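Local coordinates for uncharacterized ParM protein (PDB 3JS6) that forms dynamic actin-like filaments that probably drive the segregation of plasmid DNA between daughter cells in Staphylococcus aureus, at residues 187-192 with 196-201; 295-300 with 320-325; 140-145 with 149-154; 62-67 with 96-101. All blocks are in the same frame, centred on the assembly; numbering follows the deposited sequence.

Contact 1: 187-192 with 196-201; sequences SVLDFG and TIIDTY
Val188 pairs with Asp199 and Asp190 with Ile197 in a beta hairpin whose DFG sequence and Gly-rich turn are consistent with the second phosphate-binding hairpin of actin-like ATPases. The axes of the two segments run antiparallel, 171° apart. Both pairs are hydrogen-bonded pairs. Asp190 N reaches Ile197 O at 2.8 Å, and this N-H is nearly straight on its acceptor at 176°. The tight side holds Ser187, Leu189, Phe191, Thr196, Ile198 and Thr200. Leu189 has CG anti to the backbone N (chi1 168°). Its CD1 then leans across the strand gap to touch Ile198 CD1 at 3.5 Å and Thr196 CG2 at 3.8 Å. Leu189 and Ile198 lie alongside each other and point the same way. Phe191 presents CD2 to the same Thr196 methyl, also at 3.8 Å. Helix 263-284 covers this side through Val277, Leu273 and Phe281. The other side carries Val188, Asp190, Ile197 and Asp199 and is looser. Asp190 and Ile197 are partly exposed there, and their side chains come closest at Asp190 CB and Ile197 CB, 4.2 Å apart. A water bridges Val188 O and Asp199 OD2, while Asp199 OD1 forms a salt bridge with Arg206. At the far end of the tight side, Ser187 OG donates to Thr200 OG1 at 2.8 Å, and Thr200 OG1 is also hydrogen-bonded to Glu210 O.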
loop_
_atom_site.group_PDB
_atom_site.type_symbol
_atom_site.label_atom_id
_atom_site.label_comp_id
_atom_site.label_asym_id
_atom_site.label_seq_id
_atom_site.Cartn_x
_atom_site.Cartn_y
_atom_site.Cartn_z
ATOM N N SER A 187 2.822 -14.751 -10.873
ATOM C CA SER A 187 2.399 -13.466 -11.370
ATOM C C SER A 187 1.522 -12.825 -10.331
ATOM O O SER A 187 0.813 -13.499 -9.579
ATOM C CB SER A 187 1.641 -13.605 -12.694
ATOM O OG SER A 187 2.505 -14.041 -13.734
ATOM N N VAL A 188 1.629 -11.518 -10.251
ATOM C CA VAL A 188 0.808 -10.752 -9.333
ATOM C C VAL A 188 -0.147 -9.992 -10.239
ATOM O O VAL A 188 0.304 -9.196 -11.068
ATOM C CB VAL A 188 1.629 -9.734 -8.535
ATOM C CG1 VAL A 188 0.674 -8.885 -7.640
ATOM C CG2 VAL A 188 2.667 -10.462 -7.689
ATOM N N LEU A 189 -1.441 -10.272 -10.087
ATOM C CA LEU A 189 -2.520 -9.660 -10.865
ATOM C C LEU A 189 -3.224 -8.654 -9.945
ATOM O O LEU A 189 -4.046 -9.020 -9.098
ATOM C CB LEU A 189 -3.492 -10.769 -11.342
ATOM C CG LEU A 189 -4.842 -10.322 -11.921
ATOM C CD1 LEU A 189 -4.599 -9.399 -13.106
ATOM C CD2 LEU A 189 -5.677 -11.538 -12.343
ATOM N N ASP A 190 -2.893 -7.376 -10.122
ATOM C CA ASP A 190 -3.396 -6.300 -9.270
ATOM C C ASP A 190 -4.531 -5.448 -9.892
ATOM O O ASP A 190 -4.281 -4.624 -10.769
ATOM C CB ASP A 190 -2.176 -5.425 -8.918
ATOM C CG ASP A 190 -2.480 -4.327 -7.931
ATOM O OD1 ASP A 190 -1.496 -3.758 -7.420
ATOM O OD2 ASP A 190 -3.664 -4.013 -7.664
ATOM N N PHE A 191 -5.761 -5.652 -9.426
ATOM C CA PHE A 191 -6.920 -4.895 -9.912
ATOM C C PHE A 191 -7.007 -3.573 -9.155
ATOM O O PHE A 191 -7.554 -3.512 -8.054
ATOM C CB PHE A 191 -8.219 -5.690 -9.709
ATOM C CG PHE A 191 -8.340 -6.884 -10.603
ATOM C CD1 PHE A 191 -8.056 -8.162 -10.124
ATOM C CD2 PHE A 191 -8.725 -6.732 -11.933
ATOM C CE1 PHE A 191 -8.151 -9.266 -10.945
ATOM C CE2 PHE A 191 -8.827 -7.840 -12.784
ATOM C CZ PHE A 191 -8.541 -9.107 -12.294
ATOM N N GLY A 192 -6.436 -2.523 -9.735
ATOM C CA GLY A 192 -6.451 -1.224 -9.085
ATOM C C GLY A 192 -7.653 -0.398 -9.507
ATOM O O GLY A 192 -8.458 -0.847 -10.316
ATOM N N THR A 196 -4.981 -2.159 -14.182
ATOM C CA THR A 196 -4.888 -3.561 -13.782
ATOM C C THR A 196 -3.460 -3.944 -14.142
ATOM O O THR A 196 -3.088 -3.984 -15.309
ATOM C CB THR A 196 -5.886 -4.432 -14.546
ATOM O OG1 THR A 196 -7.213 -4.015 -14.218
ATOM C CG2 THR A 196 -5.712 -5.905 -14.176
ATOM N N ILE A 197 -2.656 -4.200 -13.118
ATOM C CA ILE A 197 -1.242 -4.493 -13.297
ATOM C C ILE A 197 -0.830 -5.954 -13.146
ATOM O O ILE A 197 -1.214 -6.609 -12.183
ATOM C CB ILE A 197 -0.410 -3.691 -12.255
ATOM C CG1 ILE A 197 -0.970 -2.277 -12.103
ATOM C CG2 ILE A 197 1.052 -3.661 -12.653
ATOM C CD1 ILE A 197 -0.895 -1.458 -13.340
ATOM N N ILE A 198 -0.028 -6.453 -14.082
ATOM C CA ILE A 198 0.477 -7.819 -13.990
ATOM C C ILE A 198 1.993 -7.745 -13.922
ATOM O O ILE A 198 2.629 -7.122 -14.781
ATOM C CB ILE A 198 0.089 -8.680 -15.202
ATOM C CG1 ILE A 198 -1.411 -9.009 -15.178
ATOM C CG2 ILE A 198 0.895 -9.988 -15.185
ATOM C CD1 ILE A 198 -2.353 -7.807 -15.273
ATOM N N ASP A 199 2.565 -8.357 -12.882
ATOM C CA ASP A 199 4.003 -8.404 -12.680
ATOM C C ASP A 199 4.360 -9.866 -12.556
ATOM O O ASP A 199 3.837 -10.577 -11.690
ATOM C CB ASP A 199 4.402 -7.659 -11.396
ATOM C CG ASP A 199 4.425 -6.160 -11.592
ATOM O OD1 ASP A 199 5.338 -5.661 -12.268
ATOM O OD2 ASP A 199 3.511 -5.478 -11.097
ATOM N N THR A 200 5.260 -10.308 -13.418
ATOM C CA THR A 200 5.671 -11.704 -13.444
ATOM C C THR A 200 7.082 -11.912 -12.918
ATOM O O THR A 200 7.993 -11.142 -13.209
ATOM C CB THR A 200 5.516 -12.243 -14.867
ATOM O OG1 THR A 200 4.116 -12.260 -15.192
ATOM C CG2 THR A 200 6.074 -13.638 -15.001
ATOM N N TYR A 201 7.236 -12.954 -12.119
ATOM C CA TYR A 201 8.501 -13.292 -11.494
ATOM C C TYR A 201 8.897 -14.716 -11.832
ATOM O O TYR A 201 8.061 -15.612 -11.852
ATOM C CB TYR A 201 8.371 -13.149 -9.962
ATOM C CG TYR A 201 8.390 -11.721 -9.466
ATOM C CD1 TYR A 201 7.325 -10.848 -9.702
ATOM C CD2 TYR A 201 9.511 -11.224 -8.808
ATOM C CE1 TYR A 201 7.389 -9.504 -9.292
ATOM C CE2 TYR A 201 9.587 -9.903 -8.401
ATOM C CZ TYR A 201 8.530 -9.043 -8.649
ATOM O OH TYR A 201 8.652 -7.720 -8.267
HETATM O O HOH W 1 1.152 -6.381 -9.931
HETATM O O HOH W 2 -8.989 -3.278 -11.667
#

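Contact 2: 295-300 with 320-325; sequences IVTGGG and DDSQFS
Ser322 faces the end of strand 295-297 across a thin layer of water. It follows Asp321, whose backbone has a left-handed conformation and whose O accepts a bond from Phe324 N at 2.8 Å, closing a tight turn. That turn presents Ser322 to Thr297. Ser322 CB lies 4.0 Å from Thr297 OG1, so direct contact is light. Ser322 OG sits anti to its own carbonyl carbon (chi1 -65°). There it meets a water at 2.8 Å that donates to Val296 O, and it is also bonded to Lys318 NZ. Ser322 O accepts from a second water, 3.0 Å away, which is also hydrogen-bonded, at 3.3 Å, to Thr297 OG1. Ser325, in helix 325-342, comes next. A third water donates to Ser325 OG at 2.6 Å and is bonded to Thr297 OG1 at 2.7 Å. Ser325 OG is also hydrogen-bonded to Asp169. Thr297 OG1 therefore has two water partners, and three waters in all join the segments. Gly298 has positive phi (94°), a conformation that suits glycine. The run Thr297-Gly298-Gly299-Gly300 after an inner strand of the five-stranded sheet is consistent with the glycine-rich adenosine motif of actin-like ATPases, here in the apo structure.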
loop_
_atom_site.group_PDB
_atom_site.type_symbol
_atom_site.label_atom_id
_atom_site.label_comp_id
_atom_site.label_asym_id
_atom_site.label_seq_id
_atom_site.Cartn_x
_atom_site.Cartn_y
_atom_site.Cartn_z
ATOM N N ILE A 295 -1.301 -14.435 -7.969
ATOM C CA ILE A 295 -1.861 -13.854 -6.762
ATOM C C ILE A 295 -2.753 -12.719 -7.244
ATOM O O ILE A 295 -2.320 -11.853 -8.023
ATOM C CB ILE A 295 -0.725 -13.303 -5.847
ATOM C CG1 ILE A 295 0.047 -14.459 -5.196
ATOM C CG2 ILE A 295 -1.288 -12.492 -4.726
ATOM C CD1 ILE A 295 1.117 -15.040 -6.000
ATOM N N VAL A 296 -4.005 -12.740 -6.808
ATOM C CA VAL A 296 -4.974 -11.726 -7.214
ATOM C C VAL A 296 -5.023 -10.740 -6.086
ATOM O O VAL A 296 -5.358 -11.112 -4.970
ATOM C CB VAL A 296 -6.352 -12.369 -7.410
ATOM C CG1 VAL A 296 -7.353 -11.353 -7.940
ATOM C CG2 VAL A 296 -6.205 -13.555 -8.360
ATOM N N THR A 297 -4.685 -9.483 -6.362
ATOM C CA THR A 297 -4.668 -8.467 -5.308
ATOM C C THR A 297 -5.307 -7.145 -5.794
ATOM O O THR A 297 -5.843 -7.083 -6.902
ATOM C CB THR A 297 -3.199 -8.248 -4.830
ATOM O OG1 THR A 297 -3.190 -7.516 -3.609
ATOM C CG2 THR A 297 -2.380 -7.501 -5.882
ATOM N N GLY A 298 -5.275 -6.107 -4.968
ATOM C CA GLY A 298 -5.875 -4.838 -5.373
ATOM C C GLY A 298 -7.308 -4.700 -4.889
ATOM O O GLY A 298 -7.931 -5.681 -4.486
ATOM N N GLY A 299 -7.838 -3.477 -4.928
ATOM C CA GLY A 299 -9.203 -3.255 -4.477
ATOM C C GLY A 299 -10.211 -4.107 -5.225
ATOM O O GLY A 299 -11.291 -4.420 -4.716
ATOM N N GLY A 300 -9.867 -4.495 -6.440
ATOM C CA GLY A 300 -10.783 -5.308 -7.214
ATOM C C GLY A 300 -10.683 -6.805 -6.984
ATOM O O GLY A 300 -11.518 -7.557 -7.478
ATOM N N ASP A 320 -6.266 -12.709 2.578
ATOM C CA ASP A 320 -7.307 -11.923 3.263
ATOM C C ASP A 320 -6.754 -10.507 3.438
ATOM O O ASP A 320 -5.546 -10.327 3.497
ATOM C CB ASP A 320 -7.629 -12.490 4.649
ATOM C CG ASP A 320 -8.631 -13.634 4.604
ATOM O OD1 ASP A 320 -9.723 -13.457 4.017
ATOM O OD2 ASP A 320 -8.325 -14.708 5.169
ATOM N N ASP A 321 -7.635 -9.515 3.542
ATOM C CA ASP A 321 -7.228 -8.119 3.685
ATOM C C ASP A 321 -6.136 -7.768 2.694
ATOM O O ASP A 321 -5.031 -7.390 3.094
ATOM C CB ASP A 321 -6.732 -7.829 5.098
ATOM C CG ASP A 321 -7.828 -7.309 6.006
ATOM O OD1 ASP A 321 -8.758 -8.084 6.320
ATOM O OD2 ASP A 321 -7.764 -6.119 6.405
ATOM N N SER A 322 -6.450 -7.902 1.407
ATOM C CA SER A 322 -5.509 -7.601 0.333
ATOM C C SER A 322 -4.865 -6.215 0.487
ATOM O O SER A 322 -3.752 -5.994 0.016
ATOM C CB SER A 322 -6.211 -7.679 -1.031
ATOM O OG SER A 322 -6.649 -8.991 -1.329
ATOM N N GLN A 323 -5.548 -5.286 1.141
ATOM C CA GLN A 323 -4.982 -3.951 1.313
ATOM C C GLN A 323 -3.678 -4.003 2.116
ATOM O O GLN A 323 -2.775 -3.201 1.888
ATOM C CB GLN A 323 -5.991 -3.023 2.008
ATOM C CG GLN A 323 -6.499 -3.571 3.338
ATOM C CD GLN A 323 -7.738 -2.858 3.868
ATOM O OE1 GLN A 323 -8.366 -3.321 4.830
ATOM N NE2 GLN A 323 -8.091 -1.728 3.251
ATOM N N PHE A 324 -3.576 -4.947 3.043
ATOM C CA PHE A 324 -2.361 -5.068 3.851
ATOM C C PHE A 324 -1.300 -6.089 3.365
ATOM O O PHE A 324 -0.262 -6.293 4.024
ATOM C CB PHE A 324 -2.766 -5.351 5.295
ATOM C CG PHE A 324 -3.472 -4.184 5.960
ATOM C CD1 PHE A 324 -4.855 -4.192 6.146
ATOM C CD2 PHE A 324 -2.748 -3.068 6.357
ATOM C CE1 PHE A 324 -5.515 -3.086 6.725
ATOM C CE2 PHE A 324 -3.393 -1.952 6.937
ATOM C CZ PHE A 324 -4.780 -1.966 7.118
ATOM N N SER A 325 -1.549 -6.719 2.221
ATOM C CA SER A 325 -0.614 -7.710 1.673
ATOM C C SER A 325 0.810 -7.201 1.522
ATOM O O SER A 325 1.751 -7.882 1.932
ATOM C CB SER A 325 -1.086 -8.229 0.306
ATOM O OG SER A 325 -1.943 -9.346 0.449
HETATM O O HOH W 3 -5.023 -11.017 -2.275
HETATM O O HOH W 4 -2.783 -9.668 -1.968
HETATM O O HOH W 5 -4.245 -4.589 -2.600
#

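Contact 3: 140-145 with 149-154; sequences SRLIEI and AKTINV
Ile143 and Ile152 meet on the buried side of this hairpin, with their CD1 atoms 3.7 Å apart and their side chains at a slant to one another. Ile143 is extended (chi2 176°), which carries its CD1 out to the methyl end of Ile152. Arg141 points to the same side. Its chain bends at chi2 and chi3, and Val154 CG2 comes to the edge of the guanidinium, 3.8 Å from NH1. Arg141 NH2 forms a salt bridge with Glu97 OE2 of helix 90-104, modelled unusually short and so doubtful in length. Ile145 crosses Lys150 at about a right angle, with Ile145 CD1 4.0 Å from Lys150 CG. Beyond that point Lys150 leads away, and its NZ is bonded to Val107 O and Glu109 O. The other side is partly exposed. There Leu142 turns CD1 over the neighbouring strand, 3.4 Å from Lys150 O and 4.2 Å from Ala149 CB. The backbones hold this pattern through Arg141-Ile152 and Ile143-Lys150, both hydrogen-bonded pairs. Ile143 N to Lys150 O is 2.9 Å with an N-H angle of 171°. At the open end, a water bonds to Ser140 OG and accepts from Val154 N at 2.9 Å. The segment axes lie 153° apart, as in an ordinary twisted antiparallel pair. The arrangement is an antiparallel beta hairpin within the large mixed sheet of the actin-like N-terminal domain.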
loop_
_atom_site.group_PDB
_atom_site.type_symbol
_atom_site.label_atom_id
_atom_site.label_comp_id
_atom_site.label_asym_id
_atom_site.label_seq_id
_atom_site.Cartn_x
_atom_site.Cartn_y
_atom_site.Cartn_z
ATOM N N SER A 140 17.073 9.917 12.249
ATOM C CA SER A 140 16.441 10.023 13.547
ATOM C C SER A 140 15.534 11.222 13.521
ATOM O O SER A 140 15.742 12.130 12.728
ATOM C CB SER A 140 17.493 10.232 14.646
ATOM O OG SER A 140 18.104 9.001 14.982
ATOM N N ARG A 141 14.516 11.219 14.379
ATOM C CA ARG A 141 13.656 12.391 14.434
ATOM C C ARG A 141 12.792 12.414 15.671
ATOM O O ARG A 141 12.479 11.379 16.234
ATOM C CB ARG A 141 12.771 12.462 13.195
ATOM C CG ARG A 141 11.759 11.340 13.027
ATOM C CD ARG A 141 12.339 10.272 12.103
ATOM N NE ARG A 141 12.002 10.590 10.707
ATOM C CZ ARG A 141 12.091 9.757 9.664
ATOM N NH1 ARG A 141 12.514 8.509 9.849
ATOM N NH2 ARG A 141 11.760 10.178 8.440
ATOM N N LEU A 142 12.426 13.603 16.103
ATOM C CA LEU A 142 11.560 13.771 17.249
ATOM C C LEU A 142 10.163 14.061 16.695
ATOM O O LEU A 142 9.962 15.009 15.920
ATOM C CB LEU A 142 12.000 14.962 18.101
ATOM C CG LEU A 142 11.000 15.241 19.238
ATOM C CD1 LEU A 142 11.088 14.104 20.240
ATOM C CD2 LEU A 142 11.298 16.574 19.930
ATOM N N ILE A 143 9.196 13.247 17.072
ATOM C CA ILE A 143 7.844 13.493 16.599
ATOM C C ILE A 143 6.929 13.485 17.809
ATOM O O ILE A 143 6.995 12.596 18.657
ATOM C CB ILE A 143 7.366 12.412 15.598
ATOM C CG1 ILE A 143 8.252 12.429 14.353
ATOM C CG2 ILE A 143 5.888 12.655 15.222
ATOM C CD1 ILE A 143 7.892 11.345 13.384
ATOM N N GLU A 144 6.071 14.490 17.882
ATOM C CA GLU A 144 5.121 14.598 18.973
ATOM C C GLU A 144 3.763 14.290 18.335
ATOM O O GLU A 144 3.322 15.018 17.430
ATOM C CB GLU A 144 5.144 16.030 19.518
ATOM C CG GLU A 144 4.524 16.202 20.880
ATOM C CD GLU A 144 4.234 17.651 21.192
ATOM O OE1 GLU A 144 3.102 18.116 20.914
ATOM O OE2 GLU A 144 5.144 18.328 21.702
ATOM N N ILE A 145 3.115 13.219 18.796
ATOM C CA ILE A 145 1.815 12.820 18.259
ATOM C C ILE A 145 0.788 13.114 19.337
ATOM O O ILE A 145 0.887 12.580 20.452
ATOM C CB ILE A 145 1.755 11.305 17.911
ATOM C CG1 ILE A 145 2.895 10.932 16.965
ATOM C CG2 ILE A 145 0.416 10.993 17.203
ATOM C CD1 ILE A 145 4.175 10.467 17.661
ATOM N N ALA A 149 5.654 13.029 22.970
ATOM C CA ALA A 149 6.954 13.009 22.302
ATOM C C ALA A 149 7.559 11.619 22.151
ATOM O O ALA A 149 7.649 10.863 23.117
ATOM C CB ALA A 149 7.955 13.917 23.063
ATOM N N LYS A 150 7.951 11.281 20.930
ATOM C CA LYS A 150 8.606 10.000 20.660
ATOM C C LYS A 150 9.891 10.347 19.955
ATOM O O LYS A 150 9.885 11.164 19.023
ATOM C CB LYS A 150 7.777 9.108 19.725
ATOM C CG LYS A 150 6.501 8.541 20.336
ATOM C CD LYS A 150 6.786 7.690 21.553
ATOM C CE LYS A 150 5.490 7.152 22.136
ATOM N NZ LYS A 150 5.707 6.342 23.365
ATOM N N THR A 151 10.984 9.744 20.411
ATOM C CA THR A 151 12.286 9.921 19.801
ATOM C C THR A 151 12.415 8.697 18.918
ATOM O O THR A 151 12.389 7.572 19.420
ATOM C CB THR A 151 13.417 9.876 20.851
ATOM O OG1 THR A 151 13.309 11.010 21.715
ATOM C CG2 THR A 151 14.774 9.875 20.174
ATOM N N ILE A 152 12.568 8.900 17.615
ATOM C CA ILE A 152 12.646 7.769 16.701
ATOM C C ILE A 152 13.994 7.611 16.027
ATOM O O ILE A 152 14.428 8.492 15.274
ATOM C CB ILE A 152 11.569 7.894 15.599
ATOM C CG1 ILE A 152 10.183 7.854 16.250
ATOM C CG2 ILE A 152 11.731 6.776 14.562
ATOM C CD1 ILE A 152 9.250 8.928 15.772
ATOM N N ASN A 153 14.653 6.496 16.276
ATOM C CA ASN A 153 15.940 6.195 15.654
ATOM C C ASN A 153 15.767 5.084 14.624
ATOM O O ASN A 153 15.142 4.067 14.912
ATOM C CB ASN A 153 16.977 5.834 16.719
ATOM C CG ASN A 153 17.207 6.955 17.713
ATOM O OD1 ASN A 153 17.030 6.776 18.918
ATOM N ND2 ASN A 153 17.623 8.113 17.212
ATOM N N VAL A 154 16.302 5.260 13.434
ATOM C CA VAL A 154 16.176 4.236 12.411
ATOM C C VAL A 154 17.508 3.493 12.305
ATOM O O VAL A 154 18.541 4.083 11.969
ATOM C CB VAL A 154 15.802 4.849 11.053
ATOM C CG1 VAL A 154 15.750 3.760 9.993
ATOM C CG2 VAL A 154 14.410 5.522 11.160
HETATM O O HOH W 6 18.519 7.105 13.427
#

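Contact 4: 62-67 with 96-101; sequences EVLLFG and VECSIG
Cys98 of helix 90-104 packs against Leu64 and Phe66 of the short strand 64-66, a strand-on-helix contact in the actin-like N-terminal domain. Leu64 and Phe66 both point toward the helix from the same side of the strand, with Leu65 turned away between them. Cys98 fits between the two. Its SG touches Leu64 CD1 at 3.7 Å and Leu64 CB at 3.8 Å. Its CB lies against the other neighbour, 3.7 Å from Phe66 CD2. SG sits anti to the carbonyl carbon of Cys98 (chi1 -63°), which sends the sulfur toward Leu64 and leaves CB for the ring. Phe66 has CG anti to its backbone N (chi1 -177°). The ring thus reaches past Cys98 to Ser99, whose OG is 3.9 Å from Phe66 CE2. Cys98 CB and Ser99 OG both meet the Phe66 ring obliquely. Contact across the segments is by side-chain packing, and the four residues are buried. The strand axis stands 9.3 Å from the helix axis at an angle of 63°.

Outside this shell, Leu95 and Leu102 of the same helix also touch Phe66, and Phe54 of strand 52-56 touches both Phe66 and Cys98. That strand pairs with 64-66 through Leu64-Phe54 and Phe66-Ser52 backbone bonds, which places Leu64 and Phe66 beside Phe54. Ser99 OG is satisfied by a hydrogen bond to Leu95 O, one turn earlier.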
loop_
_atom_site.group_PDB
_atom_site.type_symbol
_atom_site.label_atom_id
_atom_site.label_comp_id
_atom_site.label_asym_id
_atom_site.label_seq_id
_atom_site.Cartn_x
_atom_site.Cartn_y
_atom_site.Cartn_z
ATOM N N GLU A 62 4.226 24.495 12.701
ATOM C CA GLU A 62 3.498 23.642 11.779
ATOM C C GLU A 62 2.948 22.404 12.444
ATOM O O GLU A 62 3.667 21.435 12.685
ATOM C CB GLU A 62 4.385 23.208 10.615
ATOM C CG GLU A 62 3.625 22.391 9.576
ATOM C CD GLU A 62 4.439 22.098 8.339
ATOM O OE1 GLU A 62 4.140 22.684 7.270
ATOM O OE2 GLU A 62 5.379 21.285 8.431
ATOM N N VAL A 63 1.662 22.424 12.732
ATOM C CA VAL A 63 1.043 21.260 13.353
ATOM C C VAL A 63 0.374 20.513 12.208
ATOM O O VAL A 63 -0.652 20.953 11.694
ATOM C CB VAL A 63 0.016 21.689 14.407
ATOM C CG1 VAL A 63 -0.591 20.469 15.079
ATOM C CG2 VAL A 63 0.692 22.575 15.435
ATOM N N LEU A 64 0.979 19.404 11.785
ATOM C CA LEU A 64 0.441 18.619 10.675
ATOM C C LEU A 64 -0.791 17.813 11.120
ATOM O O LEU A 64 -0.874 17.405 12.271
ATOM C CB LEU A 64 1.528 17.677 10.141
ATOM C CG LEU A 64 2.767 18.308 9.465
ATOM C CD1 LEU A 64 3.830 17.220 9.182
ATOM C CD2 LEU A 64 2.344 18.958 8.166
ATOM N N LEU A 65 -1.725 17.580 10.199
ATOM C CA LEU A 65 -2.950 16.823 10.486
ATOM C C LEU A 65 -3.008 15.619 9.561
ATOM O O LEU A 65 -2.911 15.756 8.329
ATOM C CB LEU A 65 -4.182 17.712 10.263
ATOM C CG LEU A 65 -4.277 18.824 11.305
ATOM C CD1 LEU A 65 -5.386 19.807 10.928
ATOM C CD2 LEU A 65 -4.542 18.166 12.688
ATOM N N PHE A 66 -3.192 14.443 10.149
ATOM C CA PHE A 66 -3.211 13.200 9.379
ATOM C C PHE A 66 -4.127 12.179 10.035
ATOM O O PHE A 66 -4.067 11.971 11.249
ATOM C CB PHE A 66 -1.777 12.656 9.309
ATOM C CG PHE A 66 -1.619 11.405 8.488
ATOM C CD1 PHE A 66 -1.996 11.371 7.153
ATOM C CD2 PHE A 66 -1.066 10.260 9.056
ATOM C CE1 PHE A 66 -1.824 10.201 6.390
ATOM C CE2 PHE A 66 -0.891 9.098 8.304
ATOM C CZ PHE A 66 -1.274 9.076 6.965
ATOM N N GLY A 67 -4.968 11.540 9.228
ATOM C CA GLY A 67 -5.896 10.547 9.753
ATOM C C GLY A 67 -7.138 10.398 8.885
ATOM O O GLY A 67 -7.425 11.235 8.016
ATOM N N VAL A 96 5.337 11.029 5.024
ATOM C CA VAL A 96 6.246 10.004 5.552
ATOM C C VAL A 96 6.467 10.208 7.061
ATOM O O VAL A 96 6.373 9.252 7.844
ATOM C CB VAL A 96 7.598 10.024 4.797
ATOM C CG1 VAL A 96 8.613 9.099 5.499
ATOM C CG2 VAL A 96 7.392 9.555 3.365
ATOM N N GLU A 97 6.753 11.444 7.482
ATOM C CA GLU A 97 6.949 11.709 8.914
ATOM C C GLU A 97 5.697 11.370 9.760
ATOM O O GLU A 97 5.825 10.776 10.833
ATOM C CB GLU A 97 7.327 13.178 9.177
ATOM C CG GLU A 97 8.651 13.625 8.567
ATOM C CD GLU A 97 9.810 12.778 9.025
ATOM O OE1 GLU A 97 9.942 12.590 10.246
ATOM O OE2 GLU A 97 10.577 12.298 8.164
ATOM N N CYS A 98 4.501 11.771 9.314
ATOM C CA CYS A 98 3.274 11.453 10.079
ATOM C C CYS A 98 2.987 9.943 10.153
ATOM O O CYS A 98 2.462 9.452 11.154
ATOM C CB CYS A 98 2.055 12.166 9.471
ATOM S SG CYS A 98 2.210 13.964 9.569
ATOM N N SER A 99 3.305 9.231 9.078
ATOM C CA SER A 99 3.091 7.786 8.994
ATOM C C SER A 99 4.060 7.108 9.967
ATOM O O SER A 99 3.698 6.206 10.726
ATOM C CB SER A 99 3.341 7.305 7.558
ATOM O OG SER A 99 2.369 7.851 6.678
ATOM N N ILE A 100 5.301 7.553 9.953
ATOM C CA ILE A 100 6.269 6.991 10.880
ATOM C C ILE A 100 5.804 7.331 12.297
ATOM O O ILE A 100 5.816 6.483 13.193
ATOM C CB ILE A 100 7.678 7.561 10.607
ATOM C CG1 ILE A 100 8.240 6.888 9.340
ATOM C CG2 ILE A 100 8.570 7.360 11.839
ATOM C CD1 ILE A 100 9.575 7.439 8.854
ATOM N N GLY A 101 5.355 8.569 12.495
ATOM C CA GLY A 101 4.890 8.977 13.808
ATOM C C GLY A 101 3.720 8.161 14.344
ATOM O O GLY A 101 3.677 7.839 15.540
#

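In the fold
Contacts 1 and 2 share one five-stranded sheet, in which strands 185-191 and 293-297 are parallel neighbours. They touch directly: Leu189 N is 2.7 Å from Ile295 O, and Asp190 OD2 is 3.3 Å from Gly298 CA. This places Asp190 and the hairpin turn of contact 1 beside the glycine-rich turn of contact 2, probably at the nucleotide cleft. Contacts 3 and 4 both lie in the actin-like N-terminal region, with centres 12 Å apart. Helix 90-104 joins them, as Ile143 CD1 of the hairpin packs 3.3 Å from Glu97 O. Contacts 1 and 3 lie on opposite sides of the chain's centre, with their own centres 36 Å apart. Contact 2 comes nearer to contact 4, with nearest atoms about 11 Å apart.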